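Local coordinates for protein nicastrin (Dictyostelium purpureum, PDB 4R12) that probably serves as the extracellular, substrate-recruiting subunit of gamma-secretase, the complex that cleaves membrane proteins such as Notch and amyloid precursor protein within the membrane, at residues 117-122 with 388-393; 123-128 with 375-380; 215-220 with 321-326; 381-386 with 397-402. All coordinates share one frame; numbering follows the deposited sequence.

Contact 1 (117-122 with 388-393); sequences YGLYPN and FLKKTN
Y117 meets K390 through its backbone: the carbonyl O takes a hydrogen bond of 2.7 Å from K390 NZ. The ammonium stands above the carbonyl plane, 36° out of it, with a C=O...NZ angle of 144°. K390, extended beyond CG, spans the gap to the Y117 carbonyl. NZ also forms a salt bridge with E279, and these two oxygen partners hold the end of the lysine. Next in line, G118 lies beside the same chain, its O 4.1 Å from K390 CE. L119 then supplies the apolar half of the contact. Its CD1 rests 3.9 Å from L389 CB and close to L389 CD1, the two leucines crossing at about a right angle. The other methyl, CD2, comes to 4.1 Å from K390 CG, where L119 and the lysine pass each other in opposite directions. Within the loop, L119 CB sits over the centre of the Y120 ring, 3.6 Å above its plane, while M386 packs against both L119 and Y120. The contact is small and lies at the surface, one lysine and one leucine doing most of the work. It joins a long loop of the small lobe to the region of helix 385-389 in the large lobe, consistent with the lid that crosses between the lobes in nicastrins.

Contact 2 (123-128 with 375-380); sequences SNLEWN and TTQTEL
S123 grips E379: its OG, anti to its own backbone N (chi1 180°), donates a 2.7 Å hydrogen bond to E379 OE1. The carboxylate oxygen is met on its syn side, only 17° out of plane. The same OG accepts from L125 N at 3.0 Å, closing an ST turn, so the hydroxyl is held from two directions. E379 comes across extended beyond CG, and each of its carboxylate oxygens holds a water: OE2 accepts from a water that itself accepts from N124 N, while OE1 takes 2.7 Å from another that also bonds W127 NE1 and L380 O. This second water thus ties the indole N-H to two acceptors of the opposite segment. The pairing joins the small-lobe loop between strands 90-96 and 138-139 to the large-lobe loop after strand 370-374, consistent with a lid laid across the larger lobe. L125 CD1 packs against the glutamate, 3.6 Å from E379 OE1 and in touch with its CB, the two side chains crossing obliquely. The W127 indole presents its edge to the backbone, CZ2 lying 3.3 Å from E379 O near the ring plane. Q377 CG, anti to the carbonyl carbon (chi1 -63°), lies 3.9 Å from W127 CH2; the chain bends beyond it, its amide plane nearly perpendicular to the indole. Q377 NE2 lies 3.9 Å from L125 CD1, these side chains sliding past each other in opposite directions. Y405 and Y112 each meet the indole edge-to-face.

Contact 3 (215-220 with 321-326); sequences ILVMLP and TIIELN
Strands 215-220 and 321-325 run side by side in parallel, their axes 4.7 Å apart at the closest and inclined by 26°, with L216 paired to I322, V217 to I323 and M218 to E324. The ladder uses alternate residues: L216 N donates to T321 O, I323 N to L216 O, M218 N to I323 O and L325 N to M218 O. M218 lies on the face shared with L216, I322 and E324. Its CG takes the crowded position between backbone N and carbonyl carbon (chi1 71°), and the chain then runs extended, bringing CE to 3.6 Å from I322 CG2 and 3.8 Å from E324 OE1. F388 covers this face, touching L216, M218 and I322. These strands belong to the central sheet of the large lobe, whose fold resembles that of the M28 aminopeptidases, as the family assignment implies, with strand 262-268 on the other flank of 214-220. E324, with CG anti to the backbone N, runs extended beyond CG; its buried carboxylate is satisfied by S385 OG at OE1 and by S384 N at OE2. N326 ND2 adds a 2.9 Å bond to OE2, coming from above the carboxylate plane. P220 sits across this polar end, CD 3.8 Å from E324 OE2 and CG 3.7 Å from N326 ND2. On the opposite face V217 packs beside I323. At the end of the strands L219 CD2 approaches L325 CD1 at 4.1 Å; helix 234-252 lies against V217 and L219.

Contact 4 (381-386 with 397-402); sequences PPSSSM and VVVITD
The first torsions of S385 and V397 bring OG and CG1 together: S385 has OG anti to its carbonyl carbon (chi1 -69°), V397 has CG1 anti to its backbone N (chi1 174°), and S385 OG and V397 CG1 come to 3.5 Å. S385 CB is nearly as close to the same methyl. Two residues along the strand, V399 offers the other branch, CG2, which lies 3.6 Å from S385 OG, so the serine's OG rests against two valine methyls. The hydroxyl itself is not left to the hydrocarbon, since its hydrogen-bond partner is the E324 carboxylate on the neighbouring strand. S383 takes a different setting, OG between backbone N and carbonyl carbon (chi1 55°), and this allows a 3.0 Å hydrogen bond within the segment from S383 OG to P381 O. What S383 then gives V399 is CB at 4.1 Å from CG1 and OG at 4.0 Å from CG2. All this is the connection into helix 385-389 packing on strand 397-401, which in the aminopeptidase-like large lobe runs between parallel strand 319-325 and antiparallel strand 339-347. V397, V399 and T401 alternate onto the face that receives the connection; V398 points away from it, and V398 and I400 both touch L344. At the far end P381 CG touches T401 CG2 at 4.3 Å, while T401 OG1 is bonded to H345 NE2. P382 turns from the strand to W127 and Y407. M386 N returns to S383 O at 3.1 Å, part of the tight turn leading into the helix.

Overall arrangement
Contacts 3 and 4 form the buried interior, their centres 8 Å apart; strand 319-325 lies beside strand 397-401 in the sheet of the large lobe, and the E324 carboxylate joins the two contacts. Contacts 1 and 2 lie further out, 14 Å from each other, where the small-lobe loop of 117-128 runs over the large lobe. Helix 385-389 serves both contact 1 and contact 4: F388 packs on contact 3, M386 on the loop. Y120 OH to L380 N ties contact 1 to contact 2. Along the chain, contact 1 spans contacts 2 and 3, and contact 4 closes last. Together they join the small-lobe loop to the large lobe, next to its sheet.

Contact 1 (117-122 with 388-393)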
loop_
_atom_site.group_PDB
_atom_site.type_symbol
_atom_site.label_atom_id
_atom_site.label_comp_id
_atom_site.label_asym_id
_atom_site.label_seq_id
_atom_site.Cartn_x
_atom_site.Cartn_y
_atom_site.Cartn_z
ATOM N N TYR A 117 -5.268 11.454 -11.919
ATOM C CA TYR A 117 -5.168 12.182 -10.649
ATOM C C TYR A 117 -3.785 12.794 -10.415
ATOM O O TYR A 117 -3.551 13.434 -9.395
ATOM C CB TYR A 117 -5.535 11.264 -9.489
ATOM C CG TYR A 117 -6.915 10.689 -9.667
ATOM C CD1 TYR A 117 -8.026 11.526 -9.724
ATOM C CD2 TYR A 117 -7.109 9.326 -9.830
ATOM C CE1 TYR A 117 -9.302 11.017 -9.910
ATOM C CE2 TYR A 117 -8.387 8.805 -10.013
ATOM C CZ TYR A 117 -9.474 9.663 -10.056
ATOM O OH TYR A 117 -10.747 9.165 -10.239
ATOM N N GLY A 118 -2.883 12.625 -11.377
ATOM C CA GLY A 118 -1.537 13.157 -11.245
ATOM C C GLY A 118 -1.280 14.397 -12.077
ATOM O O GLY A 118 -2.217 15.044 -12.528
ATOM N N LEU A 119 -0.002 14.729 -12.277
ATOM C CA LEU A 119 0.397 15.914 -13.038
ATOM C C LEU A 119 0.082 15.876 -14.520
ATOM O O LEU A 119 -0.026 16.918 -15.155
ATOM C CB LEU A 119 1.902 16.148 -12.903
ATOM C CG LEU A 119 2.430 16.924 -11.707
ATOM C CD1 LEU A 119 3.920 17.110 -11.886
ATOM C CD2 LEU A 119 1.738 18.269 -11.563
ATOM N N TYR A 120 -0.024 14.681 -15.085
ATOM C CA TYR A 120 -0.160 14.549 -16.526
ATOM C C TYR A 120 -1.398 13.741 -16.926
ATOM O O TYR A 120 -1.278 12.633 -17.442
ATOM C CB TYR A 120 1.095 13.900 -17.113
ATOM C CG TYR A 120 2.392 14.407 -16.498
ATOM C CD1 TYR A 120 2.985 15.587 -16.937
ATOM C CD2 TYR A 120 3.026 13.697 -15.478
ATOM C CE1 TYR A 120 4.173 16.048 -16.375
ATOM C CE2 TYR A 120 4.207 14.148 -14.918
ATOM C CZ TYR A 120 4.774 15.318 -15.368
ATOM O OH TYR A 120 5.949 15.758 -14.802
ATOM N N PRO A 121 -2.593 14.307 -16.711
ATOM C CA PRO A 121 -3.829 13.597 -17.073
ATOM C C PRO A 121 -3.909 13.209 -18.554
ATOM O O PRO A 121 -4.523 12.191 -18.875
ATOM C CB PRO A 121 -4.923 14.606 -16.721
ATOM C CG PRO A 121 -4.314 15.465 -15.670
ATOM C CD PRO A 121 -2.870 15.597 -16.055
ATOM N N ASN A 122 -3.295 13.989 -19.438
ATOM C CA ASN A 122 -3.341 13.688 -20.866
ATOM C C ASN A 122 -2.118 12.930 -21.355
ATOM O O ASN A 122 -1.860 12.884 -22.561
ATOM C CB ASN A 122 -3.473 14.969 -21.702
ATOM C CG ASN A 122 -4.406 15.994 -21.082
ATOM O OD1 ASN A 122 -3.975 17.087 -20.695
ATOM N ND2 ASN A 122 -5.694 15.664 -21.005
ATOM N N PHE A 388 2.416 17.690 -4.369
ATOM C CA PHE A 388 3.088 18.932 -3.985
ATOM C C PHE A 388 3.364 19.827 -5.193
ATOM O O PHE A 388 3.253 21.050 -5.105
ATOM C CB PHE A 388 4.392 18.625 -3.229
ATOM C CG PHE A 388 4.163 17.991 -1.888
ATOM C CD1 PHE A 388 3.913 16.637 -1.785
ATOM C CD2 PHE A 388 4.162 18.759 -0.732
ATOM C CE1 PHE A 388 3.682 16.051 -0.552
ATOM C CE2 PHE A 388 3.931 18.177 0.504
ATOM C CZ PHE A 388 3.681 16.821 0.589
ATOM N N LEU A 389 3.708 19.221 -6.324
ATOM C CA LEU A 389 4.036 20.003 -7.525
ATOM C C LEU A 389 2.829 20.718 -8.132
ATOM O O LEU A 389 2.980 21.656 -8.928
ATOM C CB LEU A 389 4.683 19.095 -8.566
ATOM C CG LEU A 389 6.090 18.659 -8.159
ATOM C CD1 LEU A 389 6.491 17.381 -8.879
ATOM C CD2 LEU A 389 7.079 19.790 -8.431
ATOM N N LYS A 390 1.631 20.273 -7.765
ATOM C CA LYS A 390 0.415 20.992 -8.133
ATOM C C LYS A 390 0.336 22.326 -7.411
ATOM O O LYS A 390 -0.356 23.236 -7.849
ATOM C CB LYS A 390 -0.826 20.167 -7.810
ATOM C CG LYS A 390 -0.994 18.911 -8.637
ATOM C CD LYS A 390 -2.168 18.081 -8.117
ATOM C CE LYS A 390 -2.240 16.730 -8.824
ATOM N NZ LYS A 390 -3.400 15.893 -8.381
ATOM N N LYS A 391 1.039 22.433 -6.290
ATOM C CA LYS A 391 0.972 23.633 -5.464
ATOM C C LYS A 391 2.198 24.516 -5.616
ATOM O O LYS A 391 2.090 25.743 -5.604
ATOM C CB LYS A 391 0.796 23.261 -3.992
ATOM C CG LYS A 391 -0.453 22.461 -3.717
ATOM C CD LYS A 391 -1.721 23.215 -4.113
ATOM C CE LYS A 391 -2.943 22.442 -3.616
ATOM N NZ LYS A 391 -4.234 23.104 -3.921
ATOM N N THR A 392 3.367 23.905 -5.758
ATOM C CA THR A 392 4.587 24.688 -5.896
ATOM C C THR A 392 5.603 24.067 -6.849
ATOM O O THR A 392 5.724 22.846 -6.959
ATOM C CB THR A 392 5.266 24.904 -4.532
ATOM O OG1 THR A 392 6.466 25.661 -4.718
ATOM C CG2 THR A 392 5.620 23.577 -3.881
ATOM N N ASN A 393 6.338 24.938 -7.534
ATOM C CA ASN A 393 7.457 24.531 -8.375
ATOM C C ASN A 393 8.755 25.149 -7.874
ATOM O O ASN A 393 9.776 25.085 -8.550
ATOM C CB ASN A 393 7.216 24.941 -9.834
ATOM C CG ASN A 393 6.603 26.324 -9.954
ATOM O OD1 ASN A 393 7.302 27.336 -9.880
ATOM N ND2 ASN A 393 5.284 26.377 -10.132
#

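Contact 2 (123-128 with 375-380)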
loop_
_atom_site.group_PDB
_atom_site.type_symbol
_atom_site.label_atom_id
_atom_site.label_comp_id
_atom_site.label_asym_id
_atom_site.label_seq_id
_atom_site.Cartn_x
_atom_site.Cartn_y
_atom_site.Cartn_z
ATOM N N SER A 123 -1.350 12.349 -20.438
ATOM C CA SER A 123 -0.112 11.679 -20.835
ATOM C C SER A 123 -0.371 10.507 -21.775
ATOM O O SER A 123 -1.378 9.815 -21.653
ATOM C CB SER A 123 0.663 11.177 -19.600
ATOM O OG SER A 123 1.859 10.519 -19.998
ATOM N N ASN A 124 0.549 10.294 -22.707
ATOM C CA ASN A 124 0.518 9.128 -23.579
ATOM C C ASN A 124 1.511 8.053 -23.154
ATOM O O ASN A 124 1.658 7.025 -23.827
ATOM C CB ASN A 124 0.799 9.543 -25.025
ATOM C CG ASN A 124 -0.374 10.257 -25.652
ATOM O OD1 ASN A 124 -1.514 9.832 -25.493
ATOM N ND2 ASN A 124 -0.106 11.353 -26.357
ATOM N N LEU A 125 2.206 8.290 -22.046
ATOM C CA LEU A 125 3.172 7.321 -21.561
ATOM C C LEU A 125 2.460 6.136 -20.925
ATOM O O LEU A 125 1.336 6.266 -20.442
ATOM C CB LEU A 125 4.127 7.948 -20.541
ATOM C CG LEU A 125 4.992 9.125 -20.982
ATOM C CD1 LEU A 125 5.938 9.500 -19.847
ATOM C CD2 LEU A 125 5.759 8.799 -22.254
ATOM N N GLU A 126 3.120 4.984 -20.960
ATOM C CA GLU A 126 2.677 3.802 -20.246
ATOM C C GLU A 126 3.816 3.324 -19.371
ATOM O O GLU A 126 4.749 2.685 -19.868
ATOM C CB GLU A 126 2.257 2.694 -21.209
ATOM C CG GLU A 126 1.120 3.089 -22.138
ATOM C CD GLU A 126 0.566 1.907 -22.906
ATOM O OE1 GLU A 126 1.297 0.902 -23.067
ATOM O OE2 GLU A 126 -0.598 1.989 -23.355
ATOM N N TRP A 127 3.742 3.649 -18.081
ATOM C CA TRP A 127 4.798 3.325 -17.128
ATOM C C TRP A 127 4.819 1.833 -16.774
ATOM O O TRP A 127 5.858 1.278 -16.417
ATOM C CB TRP A 127 4.628 4.168 -15.855
ATOM C CG TRP A 127 4.948 5.610 -16.067
ATOM C CD1 TRP A 127 4.069 6.630 -16.325
ATOM C CD2 TRP A 127 6.252 6.200 -16.050
ATOM N NE1 TRP A 127 4.760 7.823 -16.476
ATOM C CE2 TRP A 127 6.102 7.578 -16.306
ATOM C CE3 TRP A 127 7.540 5.689 -15.841
ATOM C CZ2 TRP A 127 7.191 8.455 -16.357
ATOM C CZ3 TRP A 127 8.618 6.556 -15.887
ATOM C CH2 TRP A 127 8.438 7.924 -16.144
ATOM N N ASN A 128 3.657 1.198 -16.906
ATOM C CA ASN A 128 3.456 -0.213 -16.574
ATOM C C ASN A 128 2.873 -0.928 -17.810
ATOM O O ASN A 128 1.735 -1.405 -17.774
ATOM C CB ASN A 128 2.513 -0.305 -15.356
ATOM C CG ASN A 128 2.350 -1.729 -14.804
ATOM O OD1 ASN A 128 3.253 -2.553 -14.884
ATOM N ND2 ASN A 128 1.169 -2.010 -14.236
ATOM N N THR A 375 16.974 10.016 -15.296
ATOM C CA THR A 375 15.966 9.501 -16.207
ATOM C C THR A 375 16.085 10.177 -17.582
ATOM O O THR A 375 16.693 11.246 -17.707
ATOM C CB THR A 375 14.549 9.696 -15.636
ATOM O OG1 THR A 375 13.603 9.078 -16.506
ATOM C CG2 THR A 375 14.210 11.183 -15.479
ATOM N N THR A 376 15.527 9.535 -18.612
ATOM C CA THR A 376 15.473 10.101 -19.967
ATOM C C THR A 376 14.064 10.618 -20.255
ATOM O O THR A 376 13.787 11.220 -21.308
ATOM C CB THR A 376 15.879 9.055 -21.033
ATOM O OG1 THR A 376 14.983 7.934 -20.979
ATOM C CG2 THR A 376 17.303 8.569 -20.792
ATOM N N GLN A 377 13.168 10.375 -19.300
ATOM C CA GLN A 377 11.775 10.731 -19.467
ATOM C C GLN A 377 11.558 12.183 -19.067
ATOM O O GLN A 377 12.239 12.702 -18.182
ATOM C CB GLN A 377 10.885 9.777 -18.647
ATOM C CG GLN A 377 10.979 8.318 -19.121
ATOM C CD GLN A 377 10.742 8.175 -20.638
ATOM O OE1 GLN A 377 11.653 7.827 -21.389
ATOM N NE2 GLN A 377 9.517 8.434 -21.077
ATOM N N THR A 378 10.617 12.840 -19.740
ATOM C CA THR A 378 10.356 14.253 -19.489
ATOM C C THR A 378 9.095 14.488 -18.668
ATOM O O THR A 378 8.683 15.635 -18.468
ATOM C CB THR A 378 10.251 15.034 -20.798
ATOM O OG1 THR A 378 9.331 14.375 -21.678
ATOM C CG2 THR A 378 11.613 15.107 -21.460
ATOM N N GLU A 379 8.476 13.392 -18.227
ATOM C CA GLU A 379 7.379 13.426 -17.269
ATOM C C GLU A 379 7.784 12.616 -16.041
ATOM O O GLU A 379 8.399 11.559 -16.179
ATOM C CB GLU A 379 6.089 12.853 -17.868
ATOM C CG GLU A 379 5.543 13.595 -19.080
ATOM C CD GLU A 379 4.211 13.018 -19.549
ATOM O OE1 GLU A 379 3.685 12.099 -18.880
ATOM O OE2 GLU A 379 3.690 13.477 -20.587
ATOM N N LEU A 380 7.474 13.116 -14.849
ATOM C CA LEU A 380 7.627 12.306 -13.643
ATOM C C LEU A 380 6.739 11.065 -13.724
ATOM O O LEU A 380 5.681 11.105 -14.344
ATOM C CB LEU A 380 7.258 13.100 -12.391
ATOM C CG LEU A 380 8.181 14.181 -11.838
ATOM C CD1 LEU A 380 7.637 14.570 -10.491
ATOM C CD2 LEU A 380 9.627 13.690 -11.699
HETATM O O HOH W 1 2.604 11.826 -23.019
HETATM O O HOH W 2 4.038 10.611 -16.702
#

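Contact 3 (215-220 with 321-326)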
loop_
_atom_site.group_PDB
_atom_site.type_symbol
_atom_site.label_atom_id
_atom_site.label_comp_id
_atom_site.label_asym_id
_atom_site.label_seq_id
_atom_site.Cartn_x
_atom_site.Cartn_y
_atom_site.Cartn_z
ATOM N N ILE A 215 13.092 19.593 5.374
ATOM C CA ILE A 215 13.357 18.560 4.382
ATOM C C ILE A 215 12.271 17.494 4.543
ATOM O O ILE A 215 12.142 16.900 5.603
ATOM C CB ILE A 215 14.744 17.907 4.564
ATOM C CG1 ILE A 215 15.855 18.961 4.591
ATOM C CG2 ILE A 215 14.992 16.844 3.490
ATOM C CD1 ILE A 215 15.919 19.795 3.357
ATOM N N LEU A 216 11.484 17.273 3.497
ATOM C CA LEU A 216 10.434 16.273 3.544
ATOM C C LEU A 216 10.902 14.999 2.842
ATOM O O LEU A 216 11.213 15.013 1.647
ATOM C CB LEU A 216 9.161 16.797 2.887
ATOM C CG LEU A 216 7.994 15.813 2.854
ATOM C CD1 LEU A 216 7.598 15.405 4.279
ATOM C CD2 LEU A 216 6.816 16.424 2.099
ATOM N N VAL A 217 10.957 13.908 3.589
ATOM C CA VAL A 217 11.340 12.617 3.029
ATOM C C VAL A 217 10.130 11.693 3.143
ATOM O O VAL A 217 9.648 11.447 4.231
ATOM C CB VAL A 217 12.545 12.018 3.770
ATOM C CG1 VAL A 217 12.920 10.667 3.177
ATOM C CG2 VAL A 217 13.730 12.989 3.739
ATOM N N MET A 218 9.639 11.186 2.023
ATOM C CA MET A 218 8.319 10.568 2.024
ATOM C C MET A 218 8.213 9.401 1.072
ATOM O O MET A 218 9.084 9.205 0.210
ATOM C CB MET A 218 7.265 11.598 1.645
ATOM C CG MET A 218 7.332 11.991 0.176
ATOM S SD MET A 218 6.418 13.525 -0.090
ATOM C CE MET A 218 6.187 13.463 -1.869
ATOM N N LEU A 219 7.130 8.643 1.225
ATOM C CA LEU A 219 6.835 7.522 0.349
ATOM C C LEU A 219 5.368 7.147 0.497
ATOM O O LEU A 219 4.732 7.469 1.513
ATOM C CB LEU A 219 7.727 6.311 0.661
ATOM C CG LEU A 219 7.775 5.720 2.076
ATOM C CD1 LEU A 219 6.552 4.845 2.400
ATOM C CD2 LEU A 219 9.075 4.914 2.253
ATOM N N PRO A 220 4.823 6.470 -0.520
ATOM C CA PRO A 220 3.490 5.877 -0.411
ATOM C C PRO A 220 3.607 4.473 0.176
ATOM O O PRO A 220 4.290 3.647 -0.419
ATOM C CB PRO A 220 3.011 5.845 -1.869
ATOM C CG PRO A 220 4.284 5.646 -2.660
ATOM C CD PRO A 220 5.382 6.353 -1.883
ATOM N N THR A 321 12.706 21.079 0.371
ATOM C CA THR A 321 13.239 19.948 -0.387
ATOM C C THR A 321 12.335 18.744 -0.196
ATOM O O THR A 321 11.955 18.439 0.920
ATOM C CB THR A 321 14.662 19.554 0.063
ATOM O OG1 THR A 321 15.572 20.637 -0.177
ATOM C CG2 THR A 321 15.138 18.323 -0.695
ATOM N N ILE A 322 11.986 18.061 -1.280
ATOM C CA ILE A 322 11.201 16.841 -1.152
ATOM C C ILE A 322 11.957 15.666 -1.747
ATOM O O ILE A 322 12.358 15.706 -2.910
ATOM C CB ILE A 322 9.828 16.972 -1.845
ATOM C CG1 ILE A 322 8.980 18.036 -1.140
ATOM C CG2 ILE A 322 9.114 15.628 -1.850
ATOM C CD1 ILE A 322 7.650 18.321 -1.831
ATOM N N ILE A 323 12.162 14.632 -0.942
ATOM C CA ILE A 323 12.721 13.375 -1.410
ATOM C C ILE A 323 11.644 12.276 -1.313
ATOM O O ILE A 323 11.077 12.057 -0.241
ATOM C CB ILE A 323 13.955 12.959 -0.572
ATOM C CG1 ILE A 323 14.925 14.136 -0.413
ATOM C CG2 ILE A 323 14.655 11.751 -1.183
ATOM C CD1 ILE A 323 15.586 14.547 -1.711
ATOM N N GLU A 324 11.371 11.591 -2.418
ATOM C CA GLU A 324 10.402 10.507 -2.409
ATOM C C GLU A 324 11.040 9.189 -2.824
ATOM O O GLU A 324 11.792 9.126 -3.795
ATOM C CB GLU A 324 9.216 10.802 -3.337
ATOM C CG GLU A 324 8.162 9.668 -3.352
ATOM C CD GLU A 324 6.965 9.987 -4.227
ATOM O OE1 GLU A 324 6.923 11.114 -4.784
ATOM O OE2 GLU A 324 6.074 9.108 -4.376
ATOM N N LEU A 325 10.730 8.139 -2.072
ATOM C CA LEU A 325 11.103 6.788 -2.455
ATOM C C LEU A 325 9.926 6.153 -3.195
ATOM O O LEU A 325 8.823 6.133 -2.681
ATOM C CB LEU A 325 11.469 5.965 -1.219
ATOM C CG LEU A 325 12.501 6.627 -0.309
ATOM C CD1 LEU A 325 12.866 5.654 0.796
ATOM C CD2 LEU A 325 13.742 7.051 -1.105
ATOM N N ASN A 326 10.148 5.648 -4.406
ATOM C CA ASN A 326 9.024 5.098 -5.150
ATOM C C ASN A 326 9.448 3.966 -6.073
ATOM O O ASN A 326 9.803 4.194 -7.244
ATOM C CB ASN A 326 8.330 6.206 -5.942
ATOM C CG ASN A 326 6.908 5.820 -6.331
ATOM O OD1 ASN A 326 6.701 4.805 -6.995
ATOM N ND2 ASN A 326 5.923 6.596 -5.874
#

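Contact 4 (381-386 with 397-402)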
loop_
_atom_site.group_PDB
_atom_site.type_symbol
_atom_site.label_atom_id
_atom_site.label_comp_id
_atom_site.label_asym_id
_atom_site.label_seq_id
_atom_site.Cartn_x
_atom_site.Cartn_y
_atom_site.Cartn_z
ATOM N N PRO A 381 7.178 9.953 -13.113
ATOM C CA PRO A 381 6.321 8.767 -13.002
ATOM C C PRO A 381 5.252 9.010 -11.949
ATOM O O PRO A 381 5.388 9.971 -11.197
ATOM C CB PRO A 381 7.293 7.672 -12.555
ATOM C CG PRO A 381 8.337 8.406 -11.763
ATOM C CD PRO A 381 8.485 9.761 -12.462
ATOM N N PRO A 382 4.201 8.174 -11.910
ATOM C CA PRO A 382 3.194 8.324 -10.854
ATOM C C PRO A 382 3.851 8.362 -9.482
ATOM O O PRO A 382 4.571 7.429 -9.126
ATOM C CB PRO A 382 2.327 7.067 -11.000
ATOM C CG PRO A 382 2.540 6.602 -12.384
ATOM C CD PRO A 382 3.938 7.009 -12.772
ATOM N N SER A 383 3.641 9.444 -8.744
ATOM C CA SER A 383 4.331 9.635 -7.476
ATOM C C SER A 383 3.601 10.647 -6.615
ATOM O O SER A 383 2.906 11.527 -7.128
ATOM C CB SER A 383 5.772 10.105 -7.706
ATOM O OG SER A 383 5.794 11.277 -8.500
ATOM N N SER A 384 3.775 10.507 -5.307
ATOM C CA SER A 384 3.153 11.383 -4.324
ATOM C C SER A 384 3.645 12.820 -4.425
ATOM O O SER A 384 2.954 13.753 -3.985
ATOM C CB SER A 384 3.411 10.841 -2.914
ATOM O OG SER A 384 2.723 9.615 -2.741
ATOM N N SER A 385 4.850 12.991 -4.973
ATOM C CA SER A 385 5.411 14.320 -5.203
ATOM C C SER A 385 4.521 15.146 -6.127
ATOM O O SER A 385 4.505 16.371 -6.059
ATOM C CB SER A 385 6.814 14.220 -5.803
ATOM O OG SER A 385 7.740 13.713 -4.859
ATOM N N MET A 386 3.791 14.465 -7.003
ATOM C CA MET A 386 2.841 15.139 -7.874
ATOM C C MET A 386 1.839 16.008 -7.107
ATOM O O MET A 386 1.402 17.052 -7.610
ATOM C CB MET A 386 2.090 14.121 -8.726
ATOM C CG MET A 386 2.946 13.483 -9.803
ATOM S SD MET A 386 2.021 12.270 -10.772
ATOM C CE MET A 386 3.082 12.114 -12.203
ATOM N N VAL A 397 12.588 18.687 -6.045
ATOM C CA VAL A 397 11.883 17.442 -5.817
ATOM C C VAL A 397 12.653 16.321 -6.496
ATOM O O VAL A 397 12.987 16.416 -7.676
ATOM C CB VAL A 397 10.450 17.498 -6.363
ATOM C CG1 VAL A 397 9.783 16.130 -6.252
ATOM C CG2 VAL A 397 9.631 18.569 -5.633
ATOM N N VAL A 398 12.974 15.285 -5.732
ATOM C CA VAL A 398 13.696 14.141 -6.255
ATOM C C VAL A 398 12.913 12.882 -5.951
ATOM O O VAL A 398 12.729 12.522 -4.783
ATOM C CB VAL A 398 15.104 14.014 -5.657
ATOM C CG1 VAL A 398 15.814 12.804 -6.255
ATOM C CG2 VAL A 398 15.921 15.304 -5.892
ATOM N N VAL A 399 12.433 12.238 -7.004
ATOM C CA VAL A 399 11.773 10.953 -6.873
ATOM C C VAL A 399 12.789 9.870 -7.230
ATOM O O VAL A 399 13.324 9.845 -8.333
ATOM C CB VAL A 399 10.526 10.862 -7.774
ATOM C CG1 VAL A 399 9.814 9.537 -7.583
ATOM C CG2 VAL A 399 9.577 12.028 -7.477
ATOM N N ILE A 400 13.071 8.991 -6.279
ATOM C CA ILE A 400 14.033 7.919 -6.488
ATOM C C ILE A 400 13.314 6.608 -6.827
ATOM O O ILE A 400 12.488 6.148 -6.051
ATOM C CB ILE A 400 14.913 7.710 -5.229
ATOM C CG1 ILE A 400 15.572 9.031 -4.804
ATOM C CG2 ILE A 400 15.938 6.616 -5.471
ATOM C CD1 ILE A 400 16.522 8.897 -3.583
ATOM N N THR A 401 13.632 6.019 -7.981
ATOM C CA THR A 401 13.000 4.773 -8.417
ATOM C C THR A 401 14.033 3.801 -8.957
ATOM O O THR A 401 15.213 4.140 -9.084
ATOM C CB THR A 401 11.943 5.006 -9.553
ATOM O OG1 THR A 401 12.613 5.095 -10.819
ATOM C CG2 THR A 401 11.129 6.275 -9.323
ATOM N N ASP A 402 13.578 2.602 -9.309
ATOM C CA ASP A 402 14.456 1.590 -9.887
ATOM C C ASP A 402 14.263 1.443 -11.397
ATOM O O ASP A 402 14.623 0.411 -11.979
ATOM C CB ASP A 402 14.258 0.233 -9.205
ATOM C CG ASP A 402 12.824 -0.239 -9.230
ATOM O OD1 ASP A 402 12.016 0.302 -10.031
ATOM O OD2 ASP A 402 12.506 -1.147 -8.426
#